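Local coordinates for protein beta-glucanase (PDB 4LE4) that probably hydrolyses beta-glucan chains, as a fungal glycoside hydrolase of family GH131, and binds cellotriose, at residues W21-H35 with N76-A88. Numbering follows the deposited sequence.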
# COMPACT_ATOMS: atom_id res chain seq x y z
N TRP A 21 1.86 -14.30 13.72
CA TRP A 21 1.13 -14.96 12.64
C TRP A 21 1.94 -16.08 12.02
O TRP A 21 3.15 -15.97 11.87
CB TRP A 21 0.79 -13.95 11.56
CG TRP A 21 -0.08 -14.51 10.48
CD1 TRP A 21 -1.43 -14.43 10.40
CD2 TRP A 21 0.35 -15.22 9.31
NE1 TRP A 21 -1.88 -15.04 9.26
CE2 TRP A 21 -0.81 -15.54 8.57
CE3 TRP A 21 1.60 -15.63 8.81
CZ2 TRP A 21 -0.77 -16.24 7.36
CZ3 TRP A 21 1.64 -16.32 7.61
CH2 TRP A 21 0.47 -16.62 6.90
N SER A 22 1.26 -17.17 11.67
CA SER A 22 1.88 -18.32 11.00
C SER A 22 0.78 -19.05 10.25
O SER A 22 -0.40 -18.87 10.54
CB SER A 22 2.51 -19.30 12.01
OG SER A 22 1.50 -19.99 12.71
N TRP A 23 1.15 -19.86 9.27
CA TRP A 23 0.15 -20.59 8.51
C TRP A 23 -0.72 -21.44 9.43
O TRP A 23 -1.93 -21.53 9.24
CB TRP A 23 0.83 -21.47 7.46
CG TRP A 23 1.36 -20.66 6.30
CD1 TRP A 23 2.67 -20.48 5.95
CD2 TRP A 23 0.59 -19.92 5.35
NE1 TRP A 23 2.76 -19.68 4.83
CE2 TRP A 23 1.50 -19.33 4.44
CE3 TRP A 23 -0.78 -19.70 5.17
CZ2 TRP A 23 1.08 -18.53 3.37
CZ3 TRP A 23 -1.20 -18.91 4.10
CH2 TRP A 23 -0.27 -18.33 3.21
N GLY A 24 -0.10 -22.04 10.44
CA GLY A 24 -0.83 -22.88 11.37
C GLY A 24 -1.58 -22.15 12.46
O GLY A 24 -2.37 -22.75 13.19
N ASN A 25 -1.35 -20.84 12.58
CA ASN A 25 -2.02 -20.03 13.59
C ASN A 25 -2.14 -18.63 12.99
O ASN A 25 -1.36 -17.73 13.29
CB ASN A 25 -1.18 -19.99 14.87
CG ASN A 25 -1.98 -19.54 16.07
OD1 ASN A 25 -1.42 -19.10 17.08
ND2 ASN A 25 -3.30 -19.66 15.98
N GLN A 26 -3.13 -18.48 12.13
CA GLN A 26 -3.36 -17.22 11.43
C GLN A 26 -4.05 -16.14 12.27
O GLN A 26 -5.15 -15.72 11.98
CB GLN A 26 -4.16 -17.53 10.15
CG GLN A 26 -3.36 -18.40 9.19
CD GLN A 26 -4.15 -18.85 7.97
OE1 GLN A 26 -5.09 -18.18 7.56
NE2 GLN A 26 -3.75 -19.98 7.38
N VAL A 27 -3.35 -15.68 13.30
CA VAL A 27 -3.90 -14.67 14.19
C VAL A 27 -3.46 -13.25 13.84
O VAL A 27 -2.46 -13.04 13.15
CB VAL A 27 -3.47 -14.91 15.65
CG1 VAL A 27 -4.02 -16.25 16.16
CG2 VAL A 27 -1.96 -14.87 15.74
N GLY A 28 -4.20 -12.28 14.36
CA GLY A 28 -3.86 -10.89 14.13
C GLY A 28 -4.44 -10.37 12.82
O GLY A 28 -5.12 -11.10 12.11
N PRO A 29 -4.17 -9.11 12.48
CA PRO A 29 -4.69 -8.49 11.26
C PRO A 29 -3.93 -8.68 9.95
O PRO A 29 -4.46 -8.34 8.88
CB PRO A 29 -4.72 -7.02 11.63
CG PRO A 29 -3.42 -6.89 12.41
CD PRO A 29 -3.46 -8.12 13.31
N TYR A 30 -2.71 -9.20 10.04
CA TYR A 30 -1.87 -9.35 8.84
C TYR A 30 -1.14 -10.66 8.69
O TYR A 30 -0.54 -11.15 9.64
CB TYR A 30 -0.79 -8.26 8.82
CG TYR A 30 -1.21 -6.86 8.41
CD1 TYR A 30 -1.55 -6.56 7.09
CD2 TYR A 30 -1.22 -5.83 9.35
CE1 TYR A 30 -1.87 -5.25 6.71
CE2 TYR A 30 -1.55 -4.51 8.99
CZ TYR A 30 -1.87 -4.24 7.66
OH TYR A 30 -2.14 -2.95 7.29
N GLN A 31 -1.13 -11.19 7.47
CA GLN A 31 -0.34 -12.37 7.20
C GLN A 31 1.07 -11.81 6.91
O GLN A 31 1.25 -10.87 6.10
CB GLN A 31 -0.85 -13.10 5.95
CG GLN A 31 -2.34 -13.33 5.93
CD GLN A 31 -2.74 -14.29 4.83
OE1 GLN A 31 -2.13 -14.31 3.76
NE2 GLN A 31 -3.78 -15.10 5.08
N TYR A 32 2.07 -12.40 7.54
CA TYR A 32 3.44 -11.95 7.35
C TYR A 32 4.30 -13.12 6.87
O TYR A 32 4.69 -13.99 7.65
CB TYR A 32 3.96 -11.36 8.66
CG TYR A 32 5.37 -10.84 8.54
CD1 TYR A 32 5.68 -9.84 7.63
CD2 TYR A 32 6.40 -11.41 9.28
CE1 TYR A 32 7.01 -9.40 7.45
CE2 TYR A 32 7.73 -10.97 9.11
CZ TYR A 32 8.02 -9.98 8.20
OH TYR A 32 9.32 -9.57 7.99
N TYR A 33 4.55 -13.17 5.55
CA TYR A 33 5.39 -14.23 5.00
C TYR A 33 6.15 -13.82 3.75
O TYR A 33 7.15 -14.45 3.44
CB TYR A 33 4.59 -15.51 4.74
CG TYR A 33 3.53 -15.40 3.66
CD1 TYR A 33 2.24 -14.98 3.97
CD2 TYR A 33 3.81 -15.76 2.35
CE1 TYR A 33 1.24 -14.93 3.02
CE2 TYR A 33 2.82 -15.72 1.37
CZ TYR A 33 1.54 -15.30 1.71
OH TYR A 33 0.55 -15.20 0.74
N ILE A 34 5.71 -12.76 3.06
CA ILE A 34 6.40 -12.29 1.85
C ILE A 34 7.46 -11.27 2.28
O ILE A 34 7.22 -10.06 2.35
CB ILE A 34 5.40 -11.66 0.85
CG1 ILE A 34 4.33 -12.72 0.53
CG2 ILE A 34 6.12 -11.18 -0.45
CD1 ILE A 34 3.24 -12.26 -0.43
N HIS A 35 8.63 -11.80 2.60
CA HIS A 35 9.74 -10.99 3.06
C HIS A 35 11.01 -11.81 2.86
O HIS A 35 10.94 -13.01 2.59
CB HIS A 35 9.58 -10.64 4.56
CG HIS A 35 9.41 -11.84 5.46
ND1 HIS A 35 10.46 -12.67 5.80
CD2 HIS A 35 8.32 -12.34 6.08
CE1 HIS A 35 10.03 -13.63 6.59
NE2 HIS A 35 8.73 -13.46 6.78
N ASN A 76 13.83 -12.69 -8.09
CA ASN A 76 14.80 -11.63 -8.38
C ASN A 76 14.26 -10.20 -8.20
O ASN A 76 14.94 -9.22 -8.54
CB ASN A 76 15.31 -11.81 -9.80
CG ASN A 76 14.19 -12.02 -10.76
OD1 ASN A 76 13.36 -11.12 -10.97
ND2 ASN A 76 14.12 -13.22 -11.35
N MET A 77 13.02 -10.10 -7.73
CA MET A 77 12.38 -8.81 -7.43
C MET A 77 12.49 -8.66 -5.89
O MET A 77 12.40 -9.66 -5.18
CB MET A 77 10.86 -8.81 -7.74
CG MET A 77 10.41 -9.30 -9.10
SD MET A 77 9.89 -11.04 -9.15
CE MET A 77 8.27 -10.99 -8.57
N ARG A 78 12.69 -7.45 -5.39
CA ARG A 78 12.73 -7.23 -3.92
C ARG A 78 11.29 -7.01 -3.45
O ARG A 78 10.52 -6.32 -4.11
CB ARG A 78 13.50 -5.97 -3.53
CG ARG A 78 14.87 -5.85 -4.11
CD ARG A 78 15.26 -4.35 -4.18
NE ARG A 78 15.95 -4.09 -2.96
CZ ARG A 78 16.46 -2.94 -2.54
NH1 ARG A 78 16.37 -1.78 -3.22
NH2 ARG A 78 17.14 -2.99 -1.41
N ARG A 79 10.93 -7.58 -2.30
CA ARG A 79 9.57 -7.44 -1.78
C ARG A 79 9.50 -7.46 -0.26
O ARG A 79 10.20 -8.21 0.38
CB ARG A 79 8.69 -8.62 -2.24
CG ARG A 79 8.65 -8.86 -3.75
CD ARG A 79 7.98 -10.18 -4.06
NE ARG A 79 6.53 -10.06 -3.95
CZ ARG A 79 5.68 -10.96 -4.44
NH1 ARG A 79 6.14 -12.04 -5.06
NH2 ARG A 79 4.38 -10.76 -4.30
N THR A 80 8.59 -6.65 0.29
CA THR A 80 8.28 -6.64 1.71
C THR A 80 6.78 -6.32 1.64
O THR A 80 6.39 -5.18 1.31
CB THR A 80 8.99 -5.53 2.52
OG1 THR A 80 10.40 -5.76 2.53
CG2 THR A 80 8.48 -5.55 3.95
N GLU A 81 5.97 -7.32 1.91
CA GLU A 81 4.52 -7.14 1.80
C GLU A 81 3.76 -7.81 2.94
O GLU A 81 4.19 -8.85 3.43
CB GLU A 81 4.05 -7.75 0.45
CG GLU A 81 4.68 -7.08 -0.77
CD GLU A 81 4.80 -8.02 -1.97
OE1 GLU A 81 3.94 -8.94 -2.11
OE2 GLU A 81 5.75 -7.84 -2.77
N LEU A 82 2.64 -7.20 3.33
CA LEU A 82 1.74 -7.69 4.36
C LEU A 82 0.41 -7.92 3.62
O LEU A 82 0.06 -7.15 2.73
CB LEU A 82 1.49 -6.61 5.44
CG LEU A 82 2.77 -6.04 6.07
CD1 LEU A 82 2.42 -4.95 7.05
CD2 LEU A 82 3.52 -7.17 6.72
N ILE A 83 -0.30 -8.97 3.99
CA ILE A 83 -1.60 -9.26 3.37
C ILE A 83 -2.65 -9.29 4.49
O ILE A 83 -2.40 -9.82 5.57
CB ILE A 83 -1.55 -10.64 2.64
CG1 ILE A 83 -0.60 -10.54 1.44
CG2 ILE A 83 -2.93 -11.03 2.05
CD1 ILE A 83 -0.30 -11.87 0.83
N PRO A 84 -3.83 -8.68 4.26
CA PRO A 84 -4.87 -8.68 5.28
C PRO A 84 -5.23 -10.11 5.70
O PRO A 84 -5.38 -11.00 4.84
CB PRO A 84 -6.05 -7.98 4.59
CG PRO A 84 -5.38 -7.08 3.59
CD PRO A 84 -4.28 -7.98 3.05
N GLN A 85 -5.35 -10.32 7.01
CA GLN A 85 -5.76 -11.62 7.57
C GLN A 85 -7.18 -11.29 8.03
O GLN A 85 -7.35 -10.56 9.01
CB GLN A 85 -4.92 -12.01 8.79
CG GLN A 85 -5.44 -13.28 9.49
CD GLN A 85 -5.49 -14.44 8.53
OE1 GLN A 85 -4.45 -14.89 8.03
NE2 GLN A 85 -6.70 -14.95 8.26
N THR A 86 -8.16 -11.81 7.31
CA THR A 86 -9.57 -11.52 7.60
C THR A 86 -10.54 -12.57 7.01
O THR A 86 -10.22 -13.30 6.06
CB THR A 86 -9.95 -10.12 7.01
OG1 THR A 86 -11.33 -9.82 7.24
CG2 THR A 86 -9.71 -10.10 5.50
N THR A 87 -11.74 -12.61 7.58
CA THR A 87 -12.80 -13.48 7.12
C THR A 87 -13.89 -12.58 6.52
O THR A 87 -14.89 -13.06 6.01
CB THR A 87 -13.43 -14.30 8.28
OG1 THR A 87 -14.00 -13.40 9.24
CG2 THR A 87 -12.37 -15.15 8.98
N ALA A 88 -13.69 -11.27 6.59
CA ALA A 88 -14.68 -10.34 6.05
C ALA A 88 -14.71 -10.43 4.53
O ALA A 88 -13.70 -10.76 3.90
CB ALA A 88 -14.35 -8.91 6.51
O HOH W 1 3.26 -11.24 3.96
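Q31 and I83 form a hydrogen-bonded antiparallel pair, Q31 N to I83 O at 2.7 Å and I83 N to Q31 O at 3.2 Å, where the axes of strands 30-34 and 78-84 approach to 4.5 Å, 145° apart in direction. Towards I34 the strands part around a water, which donates to Q31 O and E81 O and accepts from Y33 N; beyond it E81 N bonds I34 O. At the other end, Q85 N meets P29 O from above the carbonyl plane, and the Q85 side chain climbs into the loop before strand 30-34. Bent at chi2 (57°), that chain brings Q85 OE1 between two donors: W21 NE1, 2.9 Å away, with the oxygen close to the indole plane, and Q31 NE2 at 3.0 Å. They arrive from opposite faces of the amide, which should limit its rotation. The W21 indole in turn lies flat against the backbone of Q31, whose CA sits 3.5 Å above the ring centre. I83 CD1 touches both I34 CD1 and the Y33 hydroxyl oxygen. Next along this face, I34 CG2 lies over a face of the R79 guanidinium and 3.5 Å from E81 OE1; R79 grips E81 side-on, NE to OE2 and NH2 to OE1, making a two-pronged salt bridge beside the isoleucine. On the reverse face, L82 CD1 stands 4.1 Å above the centre of the Y30 ring, a CH-pi contact 3° off the normal, and CD2 touches Y32 CD1. The Y30 hydroxyl reaches G7 O, and its ring meets W5 edge-to-face. Strand 78-84 thus lies between strand 30-34 and strands 205-207 and 209-211 in one sheet of the concanavalin-like beta sandwich, H206 bonding E81 on one face, while T80 on the other packs against strand 61-66 of the second sheet.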